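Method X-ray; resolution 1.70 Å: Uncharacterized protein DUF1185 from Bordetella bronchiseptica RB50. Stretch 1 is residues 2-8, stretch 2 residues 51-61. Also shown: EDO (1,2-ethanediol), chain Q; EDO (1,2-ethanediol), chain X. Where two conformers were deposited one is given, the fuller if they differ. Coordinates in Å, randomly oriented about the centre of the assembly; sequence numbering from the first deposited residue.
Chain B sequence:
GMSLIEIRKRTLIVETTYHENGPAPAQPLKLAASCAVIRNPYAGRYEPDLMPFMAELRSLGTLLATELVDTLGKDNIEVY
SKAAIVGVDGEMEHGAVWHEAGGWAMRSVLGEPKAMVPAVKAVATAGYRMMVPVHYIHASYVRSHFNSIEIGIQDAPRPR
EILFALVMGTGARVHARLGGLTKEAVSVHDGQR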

# COMPACT_ATOMS: atom_id res chain seq x y z
N MSE B 2 34.92 11.29 13.63
CA MSE B 2 33.93 10.19 13.84
C MSE B 2 33.14 9.94 12.54
O MSE B 2 32.75 10.86 11.81
CB MSE B 2 32.99 10.49 15.01
N SER B 3 32.91 8.67 12.26
CA SER B 3 32.20 8.28 11.05
C SER B 3 30.78 8.79 11.05
O SER B 3 30.10 8.81 12.06
CB SER B 3 32.16 6.77 10.92
OG SER B 3 31.46 6.39 9.75
N LEU B 4 30.36 9.15 9.86
CA LEU B 4 28.98 9.61 9.61
C LEU B 4 28.11 8.46 9.16
O LEU B 4 26.93 8.66 8.80
CB LEU B 4 28.97 10.66 8.50
CG LEU B 4 29.63 11.99 8.83
CD1 LEU B 4 29.76 12.88 7.55
CD2 LEU B 4 28.81 12.66 9.93
N ILE B 5 28.67 7.26 9.17
CA ILE B 5 27.99 6.07 8.63
C ILE B 5 27.76 5.04 9.70
O ILE B 5 28.70 4.40 10.17
CB ILE B 5 28.75 5.45 7.47
CG1 ILE B 5 29.00 6.50 6.37
CG2 ILE B 5 27.98 4.21 6.92
CD1 ILE B 5 29.78 5.94 5.18
N GLU B 6 26.51 4.89 10.09
CA GLU B 6 26.13 3.90 11.11
C GLU B 6 25.02 3.02 10.55
O GLU B 6 23.91 3.47 10.38
CB GLU B 6 25.64 4.60 12.37
CG GLU B 6 26.70 5.47 12.99
CD GLU B 6 26.17 6.30 14.14
OE1 GLU B 6 24.99 6.18 14.52
OE2 GLU B 6 26.96 7.10 14.65
N ILE B 7 25.35 1.76 10.29
CA ILE B 7 24.40 0.80 9.66
C ILE B 7 23.55 0.05 10.69
O ILE B 7 24.07 -0.62 11.60
CB ILE B 7 25.17 -0.23 8.79
CG1 ILE B 7 26.07 0.45 7.77
CG2 ILE B 7 24.19 -1.22 8.08
CD1 ILE B 7 27.01 -0.50 7.05
N ARG B 8 22.23 0.12 10.52
CA ARG B 8 21.29 -0.59 11.37
C ARG B 8 21.06 -2.00 10.84
O ARG B 8 21.09 -2.98 11.55
CB ARG B 8 19.96 0.17 11.46
CG ARG B 8 18.98 -0.58 12.34
CD ARG B 8 17.78 0.23 12.76
NE ARG B 8 16.92 0.68 11.68
CZ ARG B 8 15.87 0.02 11.20
NH1 ARG B 8 15.57 -1.17 11.65
NH2 ARG B 8 15.16 0.56 10.23
N MSE B 51 29.03 17.70 1.56
CA MSE B 51 30.18 17.13 0.82
C MSE B 51 30.96 16.09 1.62
O MSE B 51 31.33 15.05 1.07
CB MSE B 51 31.07 18.23 0.24
CG MSE B 51 30.34 19.22 -0.62
SE MSE B 51 29.44 18.40 -2.13
CE MSE B 51 31.00 18.18 -3.22
N PRO B 52 31.23 16.34 2.92
CA PRO B 52 31.88 15.31 3.72
C PRO B 52 31.12 13.98 3.78
O PRO B 52 31.73 12.91 3.67
CB PRO B 52 31.98 15.95 5.11
CG PRO B 52 32.08 17.42 4.80
CD PRO B 52 31.16 17.61 3.66
N PHE B 53 29.80 14.07 3.91
CA PHE B 53 28.93 12.89 3.96
C PHE B 53 29.03 12.12 2.64
O PHE B 53 29.25 10.91 2.61
CB PHE B 53 27.50 13.37 4.26
CG PHE B 53 26.47 12.26 4.45
CD1 PHE B 53 26.69 11.20 5.31
CD2 PHE B 53 25.23 12.38 3.88
CE1 PHE B 53 25.71 10.23 5.53
CE2 PHE B 53 24.26 11.42 4.08
CZ PHE B 53 24.50 10.34 4.93
N MSE B 54 28.93 12.85 1.55
CA MSE B 54 29.02 12.24 0.21
C MSE B 54 30.34 11.53 0.02
O MSE B 54 30.41 10.43 -0.55
CB MSE B 54 28.80 13.27 -0.88
CG MSE B 54 28.63 12.68 -2.23
SE MSE B 54 28.02 13.94 -3.53
CE MSE B 54 29.63 14.97 -3.70
N ALA B 55 31.41 12.14 0.52
CA ALA B 55 32.76 11.57 0.43
C ALA B 55 32.89 10.28 1.21
O ALA B 55 33.40 9.26 0.69
CB ALA B 55 33.82 12.58 0.92
N GLU B 56 32.41 10.29 2.44
CA GLU B 56 32.51 9.09 3.27
C GLU B 56 31.65 7.92 2.76
O GLU B 56 32.04 6.76 2.87
CB GLU B 56 32.19 9.35 4.73
CG GLU B 56 32.72 8.20 5.58
CD GLU B 56 32.38 8.30 7.05
OE1 GLU B 56 31.97 9.40 7.50
OE2 GLU B 56 32.56 7.24 7.72
N LEU B 57 30.52 8.25 2.16
CA LEU B 57 29.59 7.25 1.63
C LEU B 57 30.17 6.42 0.50
O LEU B 57 29.67 5.34 0.20
CB LEU B 57 28.26 7.90 1.20
CG LEU B 57 27.34 8.27 2.37
CD1 LEU B 57 26.28 9.30 1.89
CD2 LEU B 57 26.71 7.02 3.02
N ARG B 58 31.26 6.88 -0.09
CA ARG B 58 31.89 6.08 -1.14
C ARG B 58 32.25 4.70 -0.61
O ARG B 58 32.10 3.72 -1.32
CB ARG B 58 33.12 6.80 -1.72
CG ARG B 58 33.64 6.23 -3.02
CD ARG B 58 32.85 6.72 -4.23
NE ARG B 58 33.00 8.16 -4.41
CZ ARG B 58 34.08 8.74 -4.93
NH1 ARG B 58 35.08 8.03 -5.42
NH2 ARG B 58 34.13 10.05 -5.03
N SER B 59 32.66 4.64 0.66
CA SER B 59 33.03 3.35 1.29
C SER B 59 31.84 2.41 1.41
O SER B 59 31.98 1.19 1.33
CB SER B 59 33.69 3.54 2.66
OG SER B 59 32.83 4.19 3.56
N LEU B 60 30.68 2.98 1.64
CA LEU B 60 29.43 2.20 1.70
C LEU B 60 29.13 1.65 0.30
O LEU B 60 28.72 0.51 0.15
CB LEU B 60 28.27 3.07 2.18
CG LEU B 60 26.95 2.33 2.38
CD1 LEU B 60 27.09 1.26 3.49
CD2 LEU B 60 25.80 3.31 2.70
N GLY B 61 29.31 2.50 -0.71
CA GLY B 61 29.16 2.10 -2.12
C GLY B 61 30.04 0.89 -2.40
O GLY B 61 29.61 -0.12 -2.99
C1 EDO Q . 36.17 3.99 -4.48
O1 EDO Q . 36.64 4.64 -3.29
C2 EDO Q . 36.51 4.82 -5.70
O2 EDO Q . 35.33 5.23 -6.39
C1 EDO X . 30.50 12.55 14.12
O1 EDO X . 30.27 13.95 14.36
C2 EDO X . 29.46 11.94 13.18
O2 EDO X . 28.65 10.94 13.83

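The apolar centre of this contact is built around Ile-5, whose CA-to-CB bond points toward the helix formed by residues 51-61. With chi1 at -56° (m) and chi2 at 179° (t), the side chain is extended and carries CD1 onto the helix backbone: Ile-5 CD1 lies 3.3 Å from Glu-56 O and 3.8 Å from Leu-57 CA. Its apolar neighbours complete the site. Ile-5 CD1 is 3.9 Å from Leu-57 CD2 and 4.4 Å from Leu-60 CB, distances typical of van der Waals packing. Leu-57 leaves its backbone sideways to the loop, yet the end of its side chain comes nearer, so Leu-57 CD2 can reach the Ile-5 methyl although the CA-to-CB bond does not aim at it.

Along the chain in one direction, Ile-7 also directs its CA-to-CB bond toward the helix and places CD1 4.0 Å from Leu-60 CD1. In the other direction, Leu-4 settles against the preceding turn: Leu-4 CD1 approaches Phe-53 CA at 3.7 Å, while Leu-4 CB is 4.0 Å from Phe-53 CD1. The phenylalanine ring offers its edge to the loop backbone, with Leu-4 O near the ring plane.

The backbone register follows the same order. The CA atoms of Leu-4 and Phe-53 are 6.5 Å apart, and those of Ile-5 and Leu-57 are 7.3 Å apart, so one step along the loop is matched by four residues, about one turn, along the helix. Stretch 1 reaches the helix mainly as loop and enters a strand by Ile-7; the two stretches share no backbone-to-backbone hydrogen bond, and together they bury 416 Å².

The helix is kinked where the N atoms of Ser-59 and Leu-60 have no bond to the turn before. Ser-59 N instead donates to Glu-56 O at 3.1 Å, and the bond from Leu-60 N to Leu-57 O, at 2.9 Å, is weak. The same carbonyl beside the isoleucine methyl also accepts from the serine side chain, with Ser-59 OG 2.8 Å from Glu-56 O. This hydroxyl is thus engaged within its own helix, although Ser-59 OG also touches Ile-5 CD1 at 3.9 Å.

At the polar edge, the CA-to-CB bond of Glu-56 points toward the loop, and with chi1 and chi2 both t the extended side chain brings its carboxylate to Ser-3 and Leu-4, where it accepts two hydrogen bonds. Leu-4 N donates to Glu-56 OE1 at 2.9 Å with a nearly linear N-H...acceptor angle of 167°, and Ser-3 OG donates to Glu-56 OE2 over a very short 2.5 Å. Ser-3 OG also accepts from Ile-5 N at 3.0 Å and 157°, linking the local turn to the carboxylate. The glutamate therefore ties together two consecutive loop residues, while Glu-56 CG lies 3.7 Å from Ile-5 CD1, joining the polar edge to the apolar centre. Farther out, a 1,2-ethanediol, probably from the crystallisation liquor, donates from O2 (chain X) to Ser-3 O at 3.1 Å.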